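Local atomic coordinates of tryptophan halogenase (Shewanella frigidimarina, PDB entry 2PYX), a protein that probably binds FAD and, as a member of the flavin-dependent tryptophan halogenase family, may carry out monooxygenase-type chemistry that leads to halogenation. Residues 47-52 with 193-198; 8-13 with 224-229; 18-23 with 180-185. All blocks are in the same frame, centred on the assembly; numbering follows the deposited sequence. Where two conformers were deposited one is given.

Contact 1. Residues 47-52 with 193-198; sequences LIESPD and HIRDHV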
ATOM      1  N   LEU A  47      17.752  -9.173  14.014  1.00 10.83           N
ATOM      2  CA  LEU A  47      16.376  -8.830  14.222  1.00 11.42           C
ATOM      3  C   LEU A  47      15.933  -9.366  15.569  1.00 12.54           C
ATOM      4  O   LEU A  47      16.015 -10.583  15.795  1.00 12.67           O
ATOM      5  CB  LEU A  47      15.478  -9.324  13.074  1.00 12.14           C
ATOM      6  CG  LEU A  47      14.020  -8.801  13.078  1.00 12.52           C
ATOM      7  CD1 LEU A  47      13.470  -8.754  11.669  1.00 12.28           C
ATOM      8  CD2 LEU A  47      13.119  -9.674  13.915  1.00 12.26           C
ATOM      9  N   ILE A  48      15.478  -8.476  16.450  1.00 10.80           N
ATOM     10  CA  ILE A  48      14.983  -8.842  17.789  1.00 12.21           C
ATOM     11  C   ILE A  48      13.469  -8.748  17.715  1.00 11.51           C
ATOM     12  O   ILE A  48      12.905  -7.666  17.504  1.00 14.38           O
ATOM     13  CB  ILE A  48      15.510  -7.906  18.893  1.00 15.75           C
ATOM     14  CG1 ILE A  48      17.037  -7.895  18.917  1.00 19.03           C
ATOM     15  CG2 ILE A  48      14.920  -8.359  20.258  1.00 16.51           C
ATOM     16  CD1 ILE A  48      17.653  -6.806  19.776  1.00 17.95           C
ATOM     17  N   GLU A  49      12.821  -9.893  17.918  1.00 13.88           N
ATOM     18  CA  GLU A  49      11.373 -10.044  17.830  1.00 14.52           C
ATOM     19  C   GLU A  49      10.807 -10.381  19.218  1.00 19.20           C
ATOM     20  O   GLU A  49      11.337 -11.259  19.893  1.00 20.68           O
ATOM     21  CB  GLU A  49      11.063 -11.160  16.819  1.00 14.47           C
ATOM     22  CG  GLU A  49       9.616 -11.306  16.532  1.00 16.52           C
ATOM     23  CD  GLU A  49       9.282 -12.245  15.411  1.00 23.75           C
ATOM     24  OE1 GLU A  49      10.174 -12.932  14.895  1.00 25.43           O
ATOM     25  OE2 GLU A  49       8.085 -12.285  15.051  1.00 27.12           O
ATOM     26  N   SER A  50       9.726  -9.706  19.595  1.00 21.83           N
ATOM     27  CA  SER A  50       9.033  -9.993  20.851  1.00 27.40           C
ATOM     28  C   SER A  50       8.523 -11.426  20.844  1.00 30.09           C
ATOM     29  O   SER A  50       8.006 -11.892  19.827  1.00 27.79           O
ATOM     30  CB  SER A  50       7.834  -9.063  21.023  1.00 30.19           C
ATOM     31  OG  SER A  50       7.159  -9.357  22.230  1.00 34.03           O
ATOM     32  N   PRO A  51       8.661 -12.144  21.972  1.00 34.44           N
ATOM     33  CA  PRO A  51       8.036 -13.462  22.040  1.00 37.71           C
ATOM     34  C   PRO A  51       6.504 -13.409  22.247  1.00 40.58           C
ATOM     35  O   PRO A  51       5.852 -14.445  22.214  1.00 41.92           O
ATOM     36  CB  PRO A  51       8.730 -14.106  23.243  1.00 38.10           C
ATOM     37  CG  PRO A  51       9.037 -12.971  24.121  1.00 37.38           C
ATOM     38  CD  PRO A  51       9.395 -11.826  23.210  1.00 35.93           C
ATOM     39  N   ASP A  52       5.943 -12.216  22.444  1.00 43.34           N
ATOM     40  CA  ASP A  52       4.500 -12.050  22.612  1.00 46.37           C
ATOM     41  C   ASP A  52       3.740 -12.354  21.325  1.00 49.16           C
ATOM     42  O   ASP A  52       4.198 -12.011  20.236  1.00 48.91           O
ATOM     43  CB  ASP A  52       4.178 -10.619  23.030  1.00 46.89           C
ATOM     44  CG  ASP A  52       4.867 -10.216  24.316  1.00 51.18           C
ATOM     45  OD1 ASP A  52       5.157 -11.106  25.151  1.00 59.27           O
ATOM     46  OD2 ASP A  52       5.123  -9.001  24.484  1.00 58.22           O
ATOM     47  N   HIS A 193      18.412 -13.960  14.242  1.00 13.12           N
ATOM     48  CA  HIS A 193      17.081 -13.789  14.806  1.00 14.03           C
ATOM     49  C   HIS A 193      17.174 -14.000  16.321  1.00 15.97           C
ATOM     50  O   HIS A 193      17.662 -15.042  16.782  1.00 15.94           O
ATOM     51  CB  HIS A 193      16.165 -14.822  14.168  1.00 13.90           C
ATOM     52  CG  HIS A 193      14.712 -14.661  14.469  1.00 16.16           C
ATOM     53  ND1 HIS A 193      13.777 -15.628  14.167  1.00 15.85           N
ATOM     54  CD2 HIS A 193      14.022 -13.620  14.994  1.00 15.45           C
ATOM     55  CE1 HIS A 193      12.577 -15.191  14.495  1.00 14.50           C
ATOM     56  NE2 HIS A 193      12.699 -13.982  15.024  1.00 14.66           N
ATOM     57  N   ILE A 194      16.707 -13.028  17.085  1.00 13.20           N
ATOM     58  CA  ILE A 194      16.641 -13.156  18.559  1.00 13.52           C
ATOM     59  C   ILE A 194      15.197 -12.981  18.937  1.00 16.10           C
ATOM     60  O   ILE A 194      14.565 -12.002  18.533  1.00 15.73           O
ATOM     61  CB  ILE A 194      17.482 -12.105  19.287  1.00 13.74           C
ATOM     62  CG1 ILE A 194      18.951 -12.262  18.945  1.00 14.71           C
ATOM     63  CG2 ILE A 194      17.255 -12.203  20.810  1.00 18.22           C
ATOM     64  CD1 ILE A 194      19.809 -11.135  19.477  1.00 23.29           C
ATOM     65  N   ARG A 195      14.641 -13.947  19.684  1.00 17.27           N
ATOM     66  CA  ARG A 195      13.286 -13.837  20.209  0.50 19.66           C
ATOM     67  C   ARG A 195      13.355 -13.433  21.672  1.00 18.77           C
ATOM     68  O   ARG A 195      13.612 -14.294  22.529  1.00 21.59           O
ATOM     69  CB  ARG A 195      12.564 -15.183  20.119  0.50 20.68           C
ATOM     70  CG  ARG A 195      12.223 -15.665  18.719  0.50 27.28           C
ATOM     71  CD  ARG A 195      11.308 -14.690  18.008  0.50 33.58           C
ATOM     72  NE  ARG A 195      10.187 -15.366  17.350  0.50 37.24           N
ATOM     73  CZ  ARG A 195       8.905 -15.228  17.679  0.50 31.85           C
ATOM     74  NH1 ARG A 195       8.530 -14.418  18.665  0.50 31.93           N
ATOM     75  NH2 ARG A 195       7.984 -15.899  17.002  0.50 37.15           N
ATOM     76  N   ASP A 196      13.140 -12.155  21.969  1.00 18.03           N
ATOM     77  CA  ASP A 196      13.313 -11.622  23.334  1.00 19.01           C
ATOM     78  C   ASP A 196      12.741 -10.220  23.493  1.00 22.95           C
ATOM     79  O   ASP A 196      12.382  -9.573  22.501  1.00 20.70           O
ATOM     80  CB  ASP A 196      14.815 -11.585  23.654  1.00 17.44           C
ATOM     81  CG  ASP A 196      15.116 -11.584  25.160  1.00 21.26           C
ATOM     82  OD1 ASP A 196      14.164 -11.568  25.973  1.00 22.40           O
ATOM     83  OD2 ASP A 196      16.321 -11.619  25.489  1.00 20.37           O
ATOM     84  N   HIS A 197      12.663  -9.745  24.736  1.00 21.14           N
ATOM     85  CA  HIS A 197      12.270  -8.366  25.034  1.00 22.16           C
ATOM     86  C   HIS A 197      13.467  -7.463  25.208  1.00 20.30           C
ATOM     87  O   HIS A 197      14.548  -7.917  25.612  1.00 18.73           O
ATOM     88  CB  HIS A 197      11.455  -8.316  26.324  1.00 24.49           C
ATOM     89  CG  HIS A 197      10.291  -9.244  26.324  1.00 26.03           C
ATOM     90  ND1 HIS A 197      10.391 -10.560  26.720  1.00 33.18           N
ATOM     91  CD2 HIS A 197       9.001  -9.056  25.953  1.00 29.77           C
ATOM     92  CE1 HIS A 197       9.208 -11.138  26.614  1.00 35.37           C
ATOM     93  NE2 HIS A 197       8.350 -10.249  26.150  1.00 32.77           N
ATOM     94  N   VAL A 198      13.273  -6.179  24.933  1.00 19.29           N
ATOM     95  CA  VAL A 198      14.295  -5.162  25.171  1.00 18.81           C
ATOM     96  C   VAL A 198      13.963  -4.499  26.496  1.00 21.52           C
ATOM     97  O   VAL A 198      12.885  -3.911  26.664  1.00 21.92           O
ATOM     98  CB  VAL A 198      14.341  -4.127  24.047  1.00 20.00           C
ATOM     99  CG1 VAL A 198      15.325  -3.020  24.349  1.00 20.05           C
ATOM    100  CG2 VAL A 198      14.699  -4.836  22.726  1.00 20.85           C
TER

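Contact 2. Residues 8-13 with 224-229; sequences TEIIIV and LFIDCT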
ATOM      1  N   THR A   8      27.967  -0.963   9.769  1.00 12.61           N
ATOM      2  CA  THR A   8      27.783  -2.374   9.425  1.00 13.03           C
ATOM      3  C   THR A   8      26.905  -3.118  10.414  1.00 10.98           C
ATOM      4  O   THR A   8      26.379  -4.176  10.074  1.00 12.66           O
ATOM      5  CB  THR A   8      29.130  -3.113   9.311  1.00 14.94           C
ATOM      6  OG1 THR A   8      29.761  -3.164  10.593  1.00 15.10           O
ATOM      7  CG2 THR A   8      30.074  -2.447   8.306  1.00 18.53           C
ATOM      8  N   GLU A   9      26.750  -2.607  11.636  1.00 10.82           N
ATOM      9  CA  GLU A   9      26.004  -3.327  12.658  1.00 10.71           C
ATOM     10  C   GLU A   9      24.599  -2.795  12.729  1.00 11.68           C
ATOM     11  O   GLU A   9      24.373  -1.712  13.275  1.00 12.72           O
ATOM     12  CB  GLU A   9      26.678  -3.186  14.018  1.00 13.09           C
ATOM     13  CG  GLU A   9      28.159  -3.612  14.015  1.00 14.56           C
ATOM     14  CD  GLU A   9      28.335  -5.053  13.599  1.00 21.44           C
ATOM     15  OE1 GLU A   9      27.712  -5.911  14.253  1.00 20.92           O
ATOM     16  OE2 GLU A   9      29.045  -5.317  12.584  1.00 27.27           O
ATOM     17  N   ILE A  10      23.652  -3.567  12.202  1.00 12.02           N
ATOM     18  CA  ILE A  10      22.284  -3.096  12.004  1.00 10.66           C
ATOM     19  C   ILE A  10      21.357  -3.942  12.846  1.00 10.11           C
ATOM     20  O   ILE A  10      21.344  -5.166  12.701  1.00 11.32           O
ATOM     21  CB  ILE A  10      21.837  -3.278  10.540  1.00 12.42           C
ATOM     22  CG1 ILE A  10      22.896  -2.767   9.564  1.00 18.34           C
ATOM     23  CG2 ILE A  10      20.507  -2.550  10.329  1.00 13.57           C
ATOM     24  CD1 ILE A  10      23.239  -1.339   9.727  1.00 19.02           C
ATOM     25  N   ILE A  11      20.591  -3.286  13.727  1.00 10.02           N
ATOM     26  CA  ILE A  11      19.670  -3.914  14.627  1.00  9.43           C
ATOM     27  C   ILE A  11      18.247  -3.500  14.297  1.00 11.01           C
ATOM     28  O   ILE A  11      17.916  -2.287  14.341  1.00 10.60           O
ATOM     29  CB  ILE A  11      19.974  -3.574  16.114  1.00 11.74           C
ATOM     30  CG1 ILE A  11      21.457  -3.800  16.454  1.00 13.87           C
ATOM     31  CG2 ILE A  11      19.050  -4.340  17.019  1.00 11.81           C
ATOM     32  CD1 ILE A  11      21.899  -5.176  16.252  1.00 18.97           C
ATOM     33  N   ILE A  12      17.412  -4.474  13.955  1.00 10.63           N
ATOM     34  CA  ILE A  12      15.991  -4.284  13.664  1.00 10.30           C
ATOM     35  C   ILE A  12      15.186  -4.720  14.866  1.00 13.10           C
ATOM     36  O   ILE A  12      15.308  -5.858  15.321  1.00 11.76           O
ATOM     37  CB  ILE A  12      15.576  -5.098  12.425  1.00 10.79           C
ATOM     38  CG1 ILE A  12      16.442  -4.716  11.211  1.00 10.85           C
ATOM     39  CG2 ILE A  12      14.098  -4.950  12.195  1.00 12.82           C
ATOM     40  CD1 ILE A  12      16.338  -5.713  10.091  1.00 12.45           C
ATOM     41  N   VAL A  13      14.365  -3.815  15.385  1.00 11.10           N
ATOM     42  CA  VAL A  13      13.621  -4.071  16.596  1.00 10.36           C
ATOM     43  C   VAL A  13      12.174  -4.269  16.189  1.00 11.43           C
ATOM     44  O   VAL A  13      11.470  -3.292  15.833  1.00 11.93           O
ATOM     45  CB  VAL A  13      13.777  -2.929  17.618  1.00 11.39           C
ATOM     46  CG1 VAL A  13      13.082  -3.297  18.919  1.00 13.64           C
ATOM     47  CG2 VAL A  13      15.259  -2.673  17.887  1.00 13.67           C
ATOM     48  N   LEU A 224      23.047   1.292  13.804  1.00 11.26           N
ATOM     49  CA  LEU A 224      21.853   1.804  13.180  1.00  9.56           C
ATOM     50  C   LEU A 224      20.737   0.915  13.680  1.00  9.92           C
ATOM     51  O   LEU A 224      20.854  -0.317  13.640  1.00 11.51           O
ATOM     52  CB  LEU A 224      21.964   1.706  11.668  1.00 12.52           C
ATOM     53  CG  LEU A 224      20.826   2.365  10.913  1.00 15.41           C
ATOM     54  CD1 LEU A 224      20.773   3.866  11.068  1.00 12.90           C
ATOM     55  CD2 LEU A 224      20.961   1.992   9.450  1.00 19.15           C
ATOM     56  N   PHE A 225      19.674   1.532  14.189  1.00 10.39           N
ATOM     57  CA  PHE A 225      18.557   0.831  14.785  1.00 10.66           C
ATOM     58  C   PHE A 225      17.288   1.083  13.978  1.00 11.59           C
ATOM     59  O   PHE A 225      16.978   2.247  13.688  1.00 13.12           O
ATOM     60  CB  PHE A 225      18.386   1.294  16.224  1.00 12.33           C
ATOM     61  CG  PHE A 225      19.504   0.853  17.090  1.00 11.78           C
ATOM     62  CD1 PHE A 225      20.693   1.556  17.130  1.00 12.88           C
ATOM     63  CD2 PHE A 225      19.395  -0.350  17.810  1.00 11.23           C
ATOM     64  CE1 PHE A 225      21.781   1.083  17.910  1.00 11.90           C
ATOM     65  CE2 PHE A 225      20.495  -0.792  18.581  1.00 13.71           C
ATOM     66  CZ  PHE A 225      21.641  -0.095  18.624  1.00 13.10           C
ATOM     67  N   ILE A 226      16.560   0.020  13.635  1.00 10.00           N
ATOM     68  CA  ILE A 226      15.369   0.168  12.834  1.00  8.92           C
ATOM     69  C   ILE A 226      14.207  -0.087  13.751  1.00 10.20           C
ATOM     70  O   ILE A 226      14.101  -1.182  14.336  1.00 10.14           O
ATOM     71  CB  ILE A 226      15.323  -0.823  11.667  1.00 10.41           C
ATOM     72  CG1 ILE A 226      16.633  -0.910  10.907  1.00 14.40           C
ATOM     73  CG2 ILE A 226      14.141  -0.487  10.764  1.00 11.34           C
ATOM     74  CD1 ILE A 226      17.154   0.355  10.402  1.00 16.10           C
ATOM     75  N   ASP A 227      13.317   0.892  13.894  1.00  9.38           N
ATOM     76  CA  ASP A 227      12.163   0.732  14.745  1.00  8.76           C
ATOM     77  C   ASP A 227      11.020   0.108  13.936  1.00 11.17           C
ATOM     78  O   ASP A 227      10.382   0.791  13.134  1.00 10.95           O
ATOM     79  CB  ASP A 227      11.729   2.077  15.326  1.00 10.40           C
ATOM     80  CG  ASP A 227      10.642   1.945  16.371  1.00 11.49           C
ATOM     81  OD1 ASP A 227      10.034   0.879  16.463  1.00 12.71           O
ATOM     82  OD2 ASP A 227      10.362   2.938  17.070  1.00 12.03           O
ATOM     83  N   CYS A 228      10.771  -1.182  14.172  1.00 10.84           N
ATOM     84  CA  CYS A 228       9.657  -1.919  13.628  1.00 10.56           C
ATOM     85  C   CYS A 228       8.696  -2.392  14.745  1.00 12.47           C
ATOM     86  O   CYS A 228       8.047  -3.438  14.642  1.00 11.64           O
ATOM     87  CB  CYS A 228      10.211  -3.081  12.796  1.00 11.52           C
ATOM     88  SG  CYS A 228      11.122  -2.504  11.349  1.00 11.51           S
ATOM     89  N   THR A 229       8.597  -1.594  15.805  1.00 11.23           N
ATOM     90  CA  THR A 229       7.801  -1.979  16.980  1.00 12.44           C
ATOM     91  C   THR A 229       6.288  -1.691  16.849  1.00 14.72           C
ATOM     92  O   THR A 229       5.524  -1.907  17.812  1.00 17.60           O
ATOM     93  CB  THR A 229       8.325  -1.282  18.251  1.00 13.72           C
ATOM     94  OG1 THR A 229       8.178   0.150  18.161  1.00 12.48           O
ATOM     95  CG2 THR A 229       9.743  -1.673  18.498  1.00 12.68           C
TER

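Contact 3. Residues 18-23 with 180-185; sequences AGWITA and LLTEHC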
ATOM      1  N   ALA A  18       7.182  -5.450   8.467  1.00 10.43           N
ATOM      2  CA  ALA A  18       8.089  -4.294   8.493  1.00  9.58           C
ATOM      3  C   ALA A  18       9.530  -4.723   8.749  1.00 10.15           C
ATOM      4  O   ALA A  18      10.465  -4.377   8.019  1.00 10.17           O
ATOM      5  CB  ALA A  18       7.618  -3.281   9.526  1.00 10.32           C
ATOM      6  N   GLY A  19       9.715  -5.557   9.765  1.00  9.79           N
ATOM      7  CA  GLY A  19      11.042  -5.975  10.132  1.00  8.87           C
ATOM      8  C   GLY A  19      11.681  -6.903   9.143  1.00  8.69           C
ATOM      9  O   GLY A  19      12.854  -6.714   8.764  1.00  9.50           O
ATOM     10  N   TRP A  20      10.905  -7.891   8.679  1.00  9.54           N
ATOM     11  CA  TRP A  20      11.487  -8.876   7.766  1.00 11.27           C
ATOM     12  C   TRP A  20      11.678  -8.375   6.341  1.00 10.99           C
ATOM     13  O   TRP A  20      12.643  -8.740   5.678  1.00 12.87           O
ATOM     14  CB  TRP A  20      10.734 -10.192   7.790  1.00 10.00           C
ATOM     15  CG  TRP A  20      10.890 -10.879   9.105  1.00 11.27           C
ATOM     16  CD1 TRP A  20       9.946 -10.993  10.101  1.00 13.32           C
ATOM     17  CD2 TRP A  20      12.068 -11.491   9.596  1.00 11.30           C
ATOM     18  NE1 TRP A  20      10.474 -11.670  11.175  1.00 12.08           N
ATOM     19  CE2 TRP A  20      11.773 -11.985  10.890  1.00 10.98           C
ATOM     20  CE3 TRP A  20      13.357 -11.678   9.084  1.00 11.66           C
ATOM     21  CZ2 TRP A  20      12.725 -12.640  11.669  1.00 11.16           C
ATOM     22  CZ3 TRP A  20      14.273 -12.353   9.843  1.00 12.67           C
ATOM     23  CH2 TRP A  20      13.949 -12.820  11.136  1.00 13.33           C
ATOM     24  N   ILE A  21      10.801  -7.495   5.869  1.00 10.29           N
ATOM     25  CA  ILE A  21      11.084  -6.908   4.553  1.00 10.53           C
ATOM     26  C   ILE A  21      12.366  -6.079   4.628  1.00  9.28           C
ATOM     27  O   ILE A  21      13.196  -6.100   3.711  1.00 10.75           O
ATOM     28  CB  ILE A  21       9.903  -6.079   4.032  1.00  9.33           C
ATOM     29  CG1 ILE A  21       8.785  -7.025   3.564  1.00 10.97           C
ATOM     30  CG2 ILE A  21      10.330  -5.133   2.884  1.00 11.32           C
ATOM     31  CD1 ILE A  21       7.456  -6.320   3.295  1.00 13.50           C
ATOM     32  N   THR A  22      12.522  -5.338   5.727  1.00  8.08           N
ATOM     33  CA  THR A  22      13.730  -4.543   5.911  1.00  9.43           C
ATOM     34  C   THR A  22      14.963  -5.448   5.918  1.00  8.71           C
ATOM     35  O   THR A  22      15.956  -5.179   5.271  1.00  9.83           O
ATOM     36  CB  THR A  22      13.662  -3.687   7.198  1.00 11.77           C
ATOM     37  OG1 THR A  22      12.510  -2.828   7.126  1.00 10.15           O
ATOM     38  CG2 THR A  22      14.914  -2.851   7.370  1.00 10.74           C
ATOM     39  N   ALA A  23      14.933  -6.498   6.736  1.00 10.64           N
ATOM     40  CA  ALA A  23      16.071  -7.408   6.825  1.00 10.12           C
ATOM     41  C   ALA A  23      16.443  -7.973   5.465  1.00  7.51           C
ATOM     42  O   ALA A  23      17.606  -8.004   5.077  1.00 10.49           O
ATOM     43  CB  ALA A  23      15.747  -8.534   7.788  1.00 11.16           C
ATOM     44  N   LEU A 180       7.191 -16.697   6.074  1.00 11.59           N
ATOM     45  CA  LEU A 180       8.015 -17.034   4.914  1.00 12.52           C
ATOM     46  C   LEU A 180       9.318 -16.226   4.902  1.00 13.27           C
ATOM     47  O   LEU A 180      10.391 -16.744   4.670  1.00 13.26           O
ATOM     48  CB  LEU A 180       7.224 -16.827   3.619  1.00 12.41           C
ATOM     49  CG  LEU A 180       7.925 -16.932   2.268  1.00 18.38           C
ATOM     50  CD1 LEU A 180       8.749 -18.187   2.199  1.00 29.58           C
ATOM     51  CD2 LEU A 180       6.946 -16.946   1.125  1.00 20.32           C
ATOM     52  N   LEU A 181       9.205 -14.935   5.174  1.00 11.32           N
ATOM     53  CA  LEU A 181      10.379 -14.066   5.171  1.00 11.94           C
ATOM     54  C   LEU A 181      11.360 -14.434   6.309  1.00 11.80           C
ATOM     55  O   LEU A 181      12.575 -14.382   6.140  1.00 11.69           O
ATOM     56  CB  LEU A 181       9.969 -12.595   5.324  1.00 13.39           C
ATOM     57  CG  LEU A 181       9.274 -12.019   4.085  1.00 16.88           C
ATOM     58  CD1 LEU A 181       8.644 -10.685   4.467  1.00 18.94           C
ATOM     59  CD2 LEU A 181      10.246 -11.884   2.900  1.00 17.97           C
ATOM     60  N   THR A 182      10.818 -14.793   7.474  1.00 10.93           N
ATOM     61  CA  THR A 182      11.672 -15.195   8.584  1.00 10.97           C
ATOM     62  C   THR A 182      12.548 -16.368   8.166  1.00 11.18           C
ATOM     63  O   THR A 182      13.747 -16.383   8.400  1.00 13.04           O
ATOM     64  CB  THR A 182      10.803 -15.647   9.761  1.00 11.98           C
ATOM     65  OG1 THR A 182      10.037 -14.536  10.274  1.00 13.18           O
ATOM     66  CG2 THR A 182      11.677 -16.245  10.880  1.00 12.83           C
ATOM     67  N   GLU A 183      11.891 -17.343   7.531  1.00 13.27           N
ATOM     68  CA  GLU A 183      12.589 -18.540   7.037  1.00 14.78           C
ATOM     69  C   GLU A 183      13.630 -18.176   5.986  1.00 13.50           C
ATOM     70  O   GLU A 183      14.781 -18.559   6.086  1.00 12.26           O
ATOM     71  CB  GLU A 183      11.577 -19.558   6.466  1.00 15.30           C
ATOM     72  CG  GLU A 183      10.623 -20.095   7.506  1.00 18.94           C
ATOM     73  CD  GLU A 183       9.303 -20.676   6.977  1.00 25.84           C
ATOM     74  OE1 GLU A 183       9.005 -20.613   5.745  1.00 28.19           O
ATOM     75  OE2 GLU A 183       8.533 -21.173   7.851  1.00 26.45           O
ATOM     76  N   HIS A 184      13.232 -17.398   4.990  1.00 12.86           N
ATOM     77  CA  HIS A 184      14.163 -17.036   3.952  1.00 13.64           C
ATOM     78  C   HIS A 184      15.327 -16.213   4.483  1.00 11.31           C
ATOM     79  O   HIS A 184      16.491 -16.464   4.162  1.00 12.38           O
ATOM     80  CB  HIS A 184      13.424 -16.274   2.893  1.00 12.59           C
ATOM     81  CG  HIS A 184      14.276 -15.868   1.745  1.00 15.11           C
ATOM     82  ND1 HIS A 184      14.558 -16.714   0.688  1.00 18.38           N
ATOM     83  CD2 HIS A 184      14.908 -14.701   1.479  1.00 14.02           C
ATOM     84  CE1 HIS A 184      15.324 -16.074  -0.180  1.00 15.59           C
ATOM     85  NE2 HIS A 184      15.556 -14.854   0.278  1.00 16.08           N
ATOM     86  N   CYS A 185      15.033 -15.211   5.299  1.00 11.79           N
ATOM     87  CA  CYS A 185      16.091 -14.305   5.730  1.00 11.37           C
ATOM     88  C   CYS A 185      17.116 -14.946   6.649  1.00 10.63           C
ATOM     89  O   CYS A 185      18.299 -14.650   6.591  1.00 12.08           O
ATOM     90  CB  CYS A 185      15.528 -13.094   6.451  1.00 12.37           C
ATOM     91  SG  CYS A 185      14.650 -11.949   5.319  1.00 14.77           S
TER

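Contact 1. Residues 47-52 with 193-198
Glu49 OE1 is approached by two basic side chains. His193 NE2 donates a hydrogen bond of 2.7 Å to OE1, on its anti lone pair, away from OE2; ring and carboxylate are nearly coplanar, though the bond is bent, 138° at the hydrogen. Arg195 takes another route: its guanidinium is stacked on the carboxylate, the planes 15° apart, with Glu49 CD over its centre. The 3.5 Å between Arg195 NE and Glu49 OE1 is therefore a salt bridge of charges alone, with no N-H aimed at the oxygen. Arg195 has two deposited conformers, which makes this stack less certain. Glu49 CG is anti to the backbone N (chi1 -174°), which starts the chain off alongside Arg195. The side chains stand on two parallel strands, 47-49 and 193-195, joined by bonds such as Ile194 N to Leu47 O and Glu49 N to Ile194 O, both 2.8 Å. On the other face of the sheet, branched Ile48 packs its CG1 on Ile194 CB at 4.2 Å. Past the strands, Asp52 OD1 takes a weak bond from His197 NE2. The carboxylate of Glu49 would favour the protonated form of His193, and could partly balance Arg195 in this conformer.

Contact 2. Residues 8-13 with 224-229
Ile12 and Ile226 run alongside each other, and their CG1 atoms meet at 3.8 Å in the densely packed middle of the contact. On the same face, Ile10 CD1 reaches Leu224 CB at 3.8 Å, because its chi2 of -59° bends CD1 toward the neighbouring strand. Ile12 CG2 packs on Cys228 SG. Helix 16-31 covers this face, with Ala23 against Ile12 and Ala18 against Cys228, and the small residues Ala18, Gly19 and Ala23 are consistent with so close an approach. The opposite face carries Ile11 and Phe225: the beta-branched Ile11 sets its CB 3.7 Å from Phe225 CD2, and Leu212 of strand 209-214 touches both. Strands 9-13 and 224-227 are parallel, 18° apart, and central in the Rossmann-like sheet, whose order places 9-13 between 44-49 and 224-227, as in FAD-binding folds. Their backbones are joined regularly, Ile226 N to Ile11 O and Val13 N to Ile226 O both at 2.8 Å. Just beyond the strand, Cys228 N still bonds to Val13 O, and Val13 CG1 rests on Thr229 CG2 at 3.7 Å. Asp227 OD1 accepts from Thr229 N, an Asx turn, and also from Thr229 OG1, while its OD2 receives the N-H groups of Leu235 and Leu236 at the start of helix 234-239. The other end is looser. There Leu224 N reaches Glu9 O only weakly, at 3.3 Å, and the partly exposed Glu9 carries its carboxylate away from strand 224-227, with OE1 bonded to Asn44.

Contact 3. Residues 18-23 with 180-185
The first helix of the Rossmann-like fold, 16-31, which follows the glycine-rich turn after strand 9-13, packs here on helix 174-187. The two segments run 32° apart, their axes 9.3 Å from each other at closest approach. Trp20 supplies the largest share of the surface, its indole laid against the second helix. Thr182 CA sits almost straight above the six-membered ring, 3.8 Å from its centroid, a CH-pi contact over the face. On that face too, but offset toward the rim, Thr182 OG1 lies 3.0 Å above the ring plane. Trp20 NE1 does not donate to it; the hydroxyl hydrogen-bonds instead to Ser178 O, one turn back in its own helix. With OG1 beside the backbone N (chi1 -65°), threonine can make that bond and still cover the indole. Near the other end of the ring, Cys185 CB approaches Trp20 CZ3 at 3.7 Å, and its sulfur stands at the edge of the six-membered ring. Leu181 packs where the ring is attached, its CB 3.5 Å from Trp20 CB, and extends CD1 to Ile21 CG1 at 3.8 Å. The helices are thus joined by dispersion and CH-pi contacts around a broad aromatic surface, while the hydroxyl of Thr182 is bonded within its own helix.

Overall arrangement
The three contacts make one layered unit. Contacts 1 and 2, centres about 12 Å apart, are pairs within a single sheet, joined where Ile48 N comes 2.9 Å from Ile12 O, a probable hydrogen bond. Contact 3 lies on the face of Leu47 and Ile12: Leu47 CD1 is 3.6 Å from Gly19 O, and Cys228 SG is 3.7 Å from Gly19 CA. Trp20 also ties contact 3 to contact 1, its ring edge-to-face with that of His193. The chain runs from strand 9-13 through helix 16-31 to strand 44-49, a beta-alpha-beta crossover. Ala18 and Val198 are predicted FAD-binding residues; a tartrate, probably from the crystallisation liquor, is hydrogen-bonded to Ala18 N.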